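Local atomic coordinates of tyrosine-protein phosphatase non-receptor type 18 (Homo sapiens, PDB entry 2OC3), a protein that dephosphorylates phosphotyrosine in proteins, differentially removing phosphate from autophosphorylated tyrosine kinases known to be overexpressed in tumour tissue. Residues L103-T108 / T245-R250; F262-V267 / F287-V292. All blocks are in the same frame, centred on the assembly; numbering follows the deposited sequence.

Interaction 1 of 2, residues L103-T108 / T245-R250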
loop_
_atom_site.group_PDB
_atom_site.type_symbol
_atom_site.label_atom_id
_atom_site.label_comp_id
_atom_site.label_asym_id
_atom_site.label_seq_id
_atom_site.Cartn_x
_atom_site.Cartn_y
_atom_site.Cartn_z
ATOM N N LEU A 103 -6.849 4.408 11.294
ATOM C CA LEU A 103 -5.646 4.032 10.534
ATOM C C LEU A 103 -5.904 2.765 9.703
ATOM O O LEU A 103 -5.669 1.648 10.159
ATOM C CB LEU A 103 -4.486 3.839 11.490
ATOM C CG LEU A 103 -4.160 5.043 12.378
ATOM C CD1 LEU A 103 -3.057 4.667 13.377
ATOM C CD2 LEU A 103 -3.784 6.237 11.534
ATOM N N ALA A 104 -6.384 2.975 8.493
ATOM C CA ALA A 104 -6.971 1.941 7.676
ATOM C C ALA A 104 -5.974 1.252 6.750
ATOM O O ALA A 104 -6.218 0.106 6.324
ATOM C CB ALA A 104 -8.130 2.511 6.867
ATOM N N TYR A 105 -4.868 1.920 6.445
ATOM C CA TYR A 105 -3.818 1.361 5.590
ATOM C C TYR A 105 -2.479 1.573 6.209
ATOM O O TYR A 105 -2.190 2.608 6.821
ATOM C CB TYR A 105 -3.810 2.041 4.226
ATOM C CG TYR A 105 -5.182 2.193 3.620
ATOM C CD1 TYR A 105 -5.789 1.134 2.967
ATOM C CD2 TYR A 105 -5.900 3.375 3.774
ATOM C CE1 TYR A 105 -7.075 1.252 2.477
ATOM C CE2 TYR A 105 -7.188 3.518 3.266
ATOM C CZ TYR A 105 -7.790 2.449 2.634
ATOM O OH TYR A 105 -9.105 2.620 2.178
ATOM N N ILE A 106 -1.583 0.620 5.943
ATOM C CA ILE A 106 -0.147 0.836 6.142
ATOM C C ILE A 106 0.462 0.748 4.769
ATOM O O ILE A 106 0.315 -0.310 4.132
ATOM C CB ILE A 106 0.506 -0.217 7.029
ATOM C CG1 ILE A 106 -0.036 -0.062 8.438
ATOM C CG2 ILE A 106 2.072 -0.006 6.983
ATOM C CD1 ILE A 106 0.384 -1.103 9.424
ATOM N N ALA A 107 1.057 1.831 4.286
ATOM C CA ALA A 107 1.737 1.919 2.972
ATOM C C ALA A 107 3.218 1.792 3.243
ATOM O O ALA A 107 3.799 2.592 3.957
ATOM C CB ALA A 107 1.431 3.263 2.316
ATOM N N THR A 108 3.852 0.769 2.705
ATOM C CA THR A 108 5.250 0.520 3.007
ATOM C C THR A 108 6.004 0.096 1.743
ATOM O O THR A 108 5.395 -0.115 0.685
ATOM C CB THR A 108 5.371 -0.506 4.186
ATOM O OG1 THR A 108 6.726 -0.624 4.700
ATOM C CG2 THR A 108 4.898 -1.921 3.792
ATOM N N THR A 245 -6.178 4.462 -2.701
ATOM C CA THR A 245 -7.212 5.413 -3.102
ATOM C C THR A 245 -8.428 4.674 -3.674
ATOM O O THR A 245 -9.581 5.047 -3.387
ATOM C CB THR A 245 -6.688 6.429 -4.137
ATOM O OG1 THR A 245 -5.578 7.140 -3.574
ATOM C CG2 THR A 245 -7.791 7.416 -4.520
ATOM N N VAL A 246 -8.198 3.631 -4.472
ATOM C CA VAL A 246 -9.306 2.878 -5.036
ATOM C C VAL A 246 -10.132 2.262 -3.897
ATOM O O VAL A 246 -11.376 2.302 -3.885
ATOM C CB VAL A 246 -8.782 1.787 -6.001
ATOM C CG1 VAL A 246 -9.908 0.767 -6.374
ATOM C CG2 VAL A 246 -8.150 2.414 -7.226
ATOM N N ASP A 247 -9.453 1.704 -2.909
ATOM C CA ASP A 247 -10.169 1.101 -1.798
ATOM C C ASP A 247 -10.904 2.148 -0.999
ATOM O O ASP A 247 -12.042 1.898 -0.579
ATOM C CB ASP A 247 -9.244 0.362 -0.836
ATOM C CG ASP A 247 -10.007 -0.248 0.310
ATOM O OD1 ASP A 247 -10.621 -1.314 0.084
ATOM O OD2 ASP A 247 -9.994 0.312 1.411
ATOM N N TYR A 248 -10.262 3.280 -0.700
ATOM C CA TYR A 248 -10.923 4.379 0.027
ATOM C C TYR A 248 -12.230 4.799 -0.683
ATOM O O TYR A 248 -13.311 4.914 -0.053
ATOM C CB TYR A 248 -9.942 5.542 0.146
ATOM C CG TYR A 248 -10.412 6.726 0.972
ATOM C CD1 TYR A 248 -9.935 6.917 2.264
ATOM C CD2 TYR A 248 -11.230 7.703 0.411
ATOM C CE1 TYR A 248 -10.324 8.028 3.015
ATOM C CE2 TYR A 248 -11.623 8.810 1.157
ATOM C CZ TYR A 248 -11.169 8.944 2.451
ATOM O OH TYR A 248 -11.516 10.048 3.221
ATOM N N VAL A 249 -12.138 5.054 -1.985
ATOM C CA VAL A 249 -13.308 5.487 -2.759
ATOM C C VAL A 249 -14.362 4.380 -2.799
ATOM O O VAL A 249 -15.578 4.650 -2.688
ATOM C CB VAL A 249 -12.923 6.004 -4.141
ATOM C CG1 VAL A 249 -14.191 6.404 -4.944
ATOM C CG2 VAL A 249 -11.959 7.178 -4.003
ATOM N N ARG A 250 -13.939 3.133 -2.909
ATOM C CA ARG A 250 -14.894 2.033 -2.921
ATOM C C ARG A 250 -15.591 1.915 -1.581
ATOM O O ARG A 250 -16.778 1.595 -1.544
ATOM C CB ARG A 250 -14.184 0.732 -3.262
ATOM C CG ARG A 250 -15.110 -0.459 -3.434
ATOM C CD ARG A 250 -14.399 -1.622 -4.081
ATOM N NE ARG A 250 -15.290 -2.788 -4.130
ATOM C CZ ARG A 250 -15.445 -3.643 -3.126
ATOM N NH1 ARG A 250 -14.775 -3.562 -1.997
ATOM N NH2 ARG A 250 -16.296 -4.665 -3.271
#
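Tyr-105 of the strand and Asp-247 of the helix meet through one short hydrogen bond: Tyr-105 OH donates to Asp-247 OD2 over 2.6 Å. A tyrosine suits the place: its ring reaches across to the helix and its hydroxyl can donate to the buried acid. The proton reaches OD2 on its anti lone pair, the one directed away from the second carboxylate oxygen. Asp-247 sits at the edge of the ring, near its plane, and its OD2 also lies 3.2 Å from Tyr-105 CE1; the carboxylate stands nearly perpendicular to the ring, 84° between the planes. On the helix, CG of Asp-247 is anti to the backbone N (chi1 180°), which carries the carboxylate out to the phenol. OD2 has a second partner, a salt bridge to Arg-219 of helix 209-222, and this positive charge probably helps keep the buried aspartate ionised and a good acceptor.

The setting is the protein-tyrosine phosphatase catalytic domain, where a mixed central sheet is packed by helices. Tyr-105 ties strand 103-108 of that sheet to helix 238-254, whose first residues, Gly-238 and Arg-239, belong to the loop that by similarity binds the substrate. Ala-104 and Tyr-105 form a classic beta bulge, both facing Ile-96 of the neighbouring strand, and the methyl of Ala-104 lies 3.8 Å above the tyrosine ring plane, toward its rim.

Beyond the hydrogen bond, Tyr-105 OH packs on Tyr-248 CB at 3.7 Å; it also comes near Tyr-248 N, but at an angle too poor for a hydrogen bond. The two aromatic rings barely meet, with Tyr-105 CE2 4.5 Å from Tyr-248 CD1.

Interaction 2 of 2, residues F262-V267 / F287-V292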
loop_
_atom_site.group_PDB
_atom_site.type_symbol
_atom_site.label_atom_id
_atom_site.label_comp_id
_atom_site.label_asym_id
_atom_site.label_seq_id
_atom_site.Cartn_x
_atom_site.Cartn_y
_atom_site.Cartn_z
ATOM N N PHE A 262 -18.030 15.423 -4.130
ATOM C CA PHE A 262 -16.904 14.485 -4.072
ATOM C C PHE A 262 -15.793 14.912 -5.027
ATOM O O PHE A 262 -16.028 15.245 -6.206
ATOM C CB PHE A 262 -17.355 13.085 -4.431
ATOM C CG PHE A 262 -16.214 12.095 -4.530
ATOM C CD1 PHE A 262 -15.502 11.721 -3.400
ATOM C CD2 PHE A 262 -15.846 11.567 -5.749
ATOM C CE1 PHE A 262 -14.422 10.804 -3.510
ATOM C CE2 PHE A 262 -14.796 10.653 -5.847
ATOM C CZ PHE A 262 -14.101 10.295 -4.714
ATOM N N SER A 263 -14.567 14.867 -4.510
ATOM C CA SER A 263 -13.401 15.306 -5.231
ATOM C C SER A 263 -12.317 14.223 -5.098
ATOM O O SER A 263 -11.794 14.000 -4.009
ATOM C CB SER A 263 -12.884 16.597 -4.606
ATOM O OG SER A 263 -11.645 16.985 -5.190
ATOM N N LEU A 264 -11.996 13.606 -6.218
ATOM C CA LEU A 264 -10.882 12.632 -6.260
ATOM C C LEU A 264 -9.551 13.373 -6.047
ATOM O O LEU A 264 -8.621 12.849 -5.411
ATOM C CB LEU A 264 -10.930 11.865 -7.571
ATOM C CG LEU A 264 -10.072 10.632 -7.756
ATOM C CD1 LEU A 264 -10.284 9.672 -6.592
ATOM C CD2 LEU A 264 -10.461 9.971 -9.074
ATOM N N PHE A 265 -9.492 14.625 -6.504
ATOM C CA PHE A 265 -8.339 15.494 -6.288
ATOM C C PHE A 265 -8.048 15.583 -4.792
ATOM O O PHE A 265 -6.909 15.422 -4.334
ATOM C CB PHE A 265 -8.607 16.870 -6.922
ATOM C CG PHE A 265 -7.562 17.903 -6.625
ATOM C CD1 PHE A 265 -6.567 18.194 -7.559
ATOM C CD2 PHE A 265 -7.580 18.593 -5.436
ATOM C CE1 PHE A 265 -5.606 19.151 -7.270
ATOM C CE2 PHE A 265 -6.625 19.551 -5.146
ATOM C CZ PHE A 265 -5.642 19.820 -6.072
ATOM N N ASP A 266 -9.085 15.848 -3.998
ATOM C CA ASP A 266 -8.899 16.061 -2.572
ATOM C C ASP A 266 -8.439 14.773 -1.875
ATOM O O ASP A 266 -7.643 14.829 -0.941
ATOM C CB ASP A 266 -10.208 16.529 -1.924
ATOM C CG ASP A 266 -10.594 17.950 -2.311
ATOM O OD1 ASP A 266 -9.753 18.706 -2.851
ATOM O OD2 ASP A 266 -11.768 18.321 -2.052
ATOM N N VAL A 267 -8.931 13.630 -2.345
ATOM C CA VAL A 267 -8.540 12.330 -1.756
ATOM C C VAL A 267 -7.050 12.078 -1.996
ATOM O O VAL A 267 -6.317 11.755 -1.066
ATOM C CB VAL A 267 -9.374 11.155 -2.315
ATOM C CG1 VAL A 267 -8.842 9.813 -1.795
ATOM C CG2 VAL A 267 -10.881 11.349 -1.961
ATOM N N PHE A 287 -5.381 6.575 -14.617
ATOM C CA PHE A 287 -5.830 5.193 -14.342
ATOM C C PHE A 287 -6.790 5.145 -13.143
ATOM O O PHE A 287 -7.831 4.433 -13.159
ATOM C CB PHE A 287 -4.631 4.321 -14.106
ATOM C CG PHE A 287 -4.946 2.861 -13.871
ATOM C CD1 PHE A 287 -5.511 2.084 -14.863
ATOM C CD2 PHE A 287 -4.557 2.240 -12.699
ATOM C CE1 PHE A 287 -5.729 0.739 -14.640
ATOM C CE2 PHE A 287 -4.771 0.885 -12.501
ATOM C CZ PHE A 287 -5.363 0.157 -13.474
ATOM N N LEU A 288 -6.469 5.910 -12.100
ATOM C CA LEU A 288 -7.317 6.004 -10.938
ATOM C C LEU A 288 -8.682 6.598 -11.328
ATOM O O LEU A 288 -9.736 6.090 -10.907
ATOM C CB LEU A 288 -6.569 6.857 -9.885
ATOM C CG LEU A 288 -7.311 7.202 -8.612
ATOM C CD1 LEU A 288 -7.627 5.918 -7.767
ATOM C CD2 LEU A 288 -6.475 8.223 -7.819
ATOM N N TYR A 289 -8.701 7.672 -12.113
ATOM C CA TYR A 289 -9.931 8.209 -12.660
ATOM C C TYR A 289 -10.749 7.197 -13.436
ATOM O O TYR A 289 -11.941 7.099 -13.225
ATOM C CB TYR A 289 -9.687 9.465 -13.521
ATOM C CG TYR A 289 -10.041 10.754 -12.820
ATOM C CD1 TYR A 289 -9.084 11.436 -12.083
ATOM C CD2 TYR A 289 -11.328 11.270 -12.857
ATOM C CE1 TYR A 289 -9.382 12.600 -11.420
ATOM C CE2 TYR A 289 -11.643 12.482 -12.202
ATOM C CZ TYR A 289 -10.649 13.127 -11.477
ATOM O OH TYR A 289 -10.881 14.302 -10.795
ATOM N N HIS A 290 -10.095 6.415 -14.284
ATOM C CA HIS A 290 -10.754 5.377 -15.070
ATOM C C HIS A 290 -11.416 4.348 -14.137
ATOM O O HIS A 290 -12.580 3.928 -14.335
ATOM C CB HIS A 290 -9.716 4.679 -15.951
ATOM C CG HIS A 290 -10.273 3.717 -16.959
ATOM N ND1 HIS A 290 -11.614 3.414 -17.077
ATOM C CD2 HIS A 290 -9.639 2.981 -17.901
ATOM C CE1 HIS A 290 -11.781 2.543 -18.059
ATOM N NE2 HIS A 290 -10.598 2.262 -18.574
ATOM N N THR A 291 -10.678 3.951 -13.098
ATOM C CA THR A 291 -11.130 2.956 -12.134
ATOM C C THR A 291 -12.346 3.454 -11.369
ATOM O O THR A 291 -13.334 2.716 -11.206
ATOM C CB THR A 291 -10.007 2.574 -11.140
ATOM O OG1 THR A 291 -8.833 2.154 -11.868
ATOM C CG2 THR A 291 -10.456 1.457 -10.223
ATOM N N VAL A 292 -12.287 4.699 -10.900
ATOM C CA VAL A 292 -13.379 5.270 -10.122
ATOM C C VAL A 292 -14.636 5.448 -11.000
ATOM O O VAL A 292 -15.734 5.109 -10.558
ATOM C CB VAL A 292 -12.932 6.586 -9.433
ATOM C CG1 VAL A 292 -14.119 7.313 -8.831
ATOM C CG2 VAL A 292 -11.867 6.265 -8.345
HETATM O O HOH W 1 -11.859 15.287 -8.473
#
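Tyr-289 OH has two hydrogen-bond partners: water 1 donates to it at 2.7 Å, and Glu-33 of helix 29-47 shares a hydrogen bond with it. The same water accepts from Phe-265 N at 3.1 Å, and in this way the phenol is tied to the first turn of helix 264-272. That turn is capped by Ser-263 at the N-cap position, whose OG accepts from Asp-266 N at 3.0 Å; a serine hydroxyl is short enough to fold back onto a backbone N-H.

Apart from this polar bridge the contact is apolar. Leu-264 CD2 sits over the centre of one face of the Tyr-289 ring, 3.6 Å from the centroid and 13° off the normal, a well-centred CH-pi contact. With CG anti to its backbone N (chi1 -168°), Leu-264 stretches toward helix 282-296 and runs alongside the tyrosine, the two side chains pointing opposite ways. The same methyl meets Val-292 CG2 tip to tip at 4.0 Å and Leu-288 CG at 4.2 Å. Leucine suits this place because its forked end can touch a flat ring and two branched aliphatic chains at once. Replacing Tyr-289 by an alanine would probably uncover the Leu-264 methyl on that side and leave both Glu-33 and the bridging water without their phenolic partner. This is packing between two helices of the phosphatase domain, and its chemistry is divided: one face of the ring packs on Leu-264, while the hydroxyl makes a polar link to Glu-33 of helix 29-47 and, through the water, to the start of helix 264-272.

How the interactions relate
Helix 238-254 joins the two contacts, whose centres lie 13 Å apart. It faces the sheet in interaction 1, while other residues of the same helix pack against both segments of interaction 2: Leu-288 CD1 lies 3.6 Å from Thr-245 CG2, and Phe-262 CZ is 3.8 Å from Val-249 CG2. Helices 264-272 and 282-296 pack on the same helix that meets the strand. Both contacts lie near the substrate site, but none of their residues is among those assigned to substrate binding. The side chain of Tyr-105 is about 11 Å from that of Gly-236, and the side chain of Leu-288 about 10 Å from that of Gly-238; this loop binds substrate by similarity and holds Cys-233, the predicted phosphocysteine nucleophile. Gln-280, also substrate-binding by similarity, is about 11 Å from Leu-288, side chain to side chain.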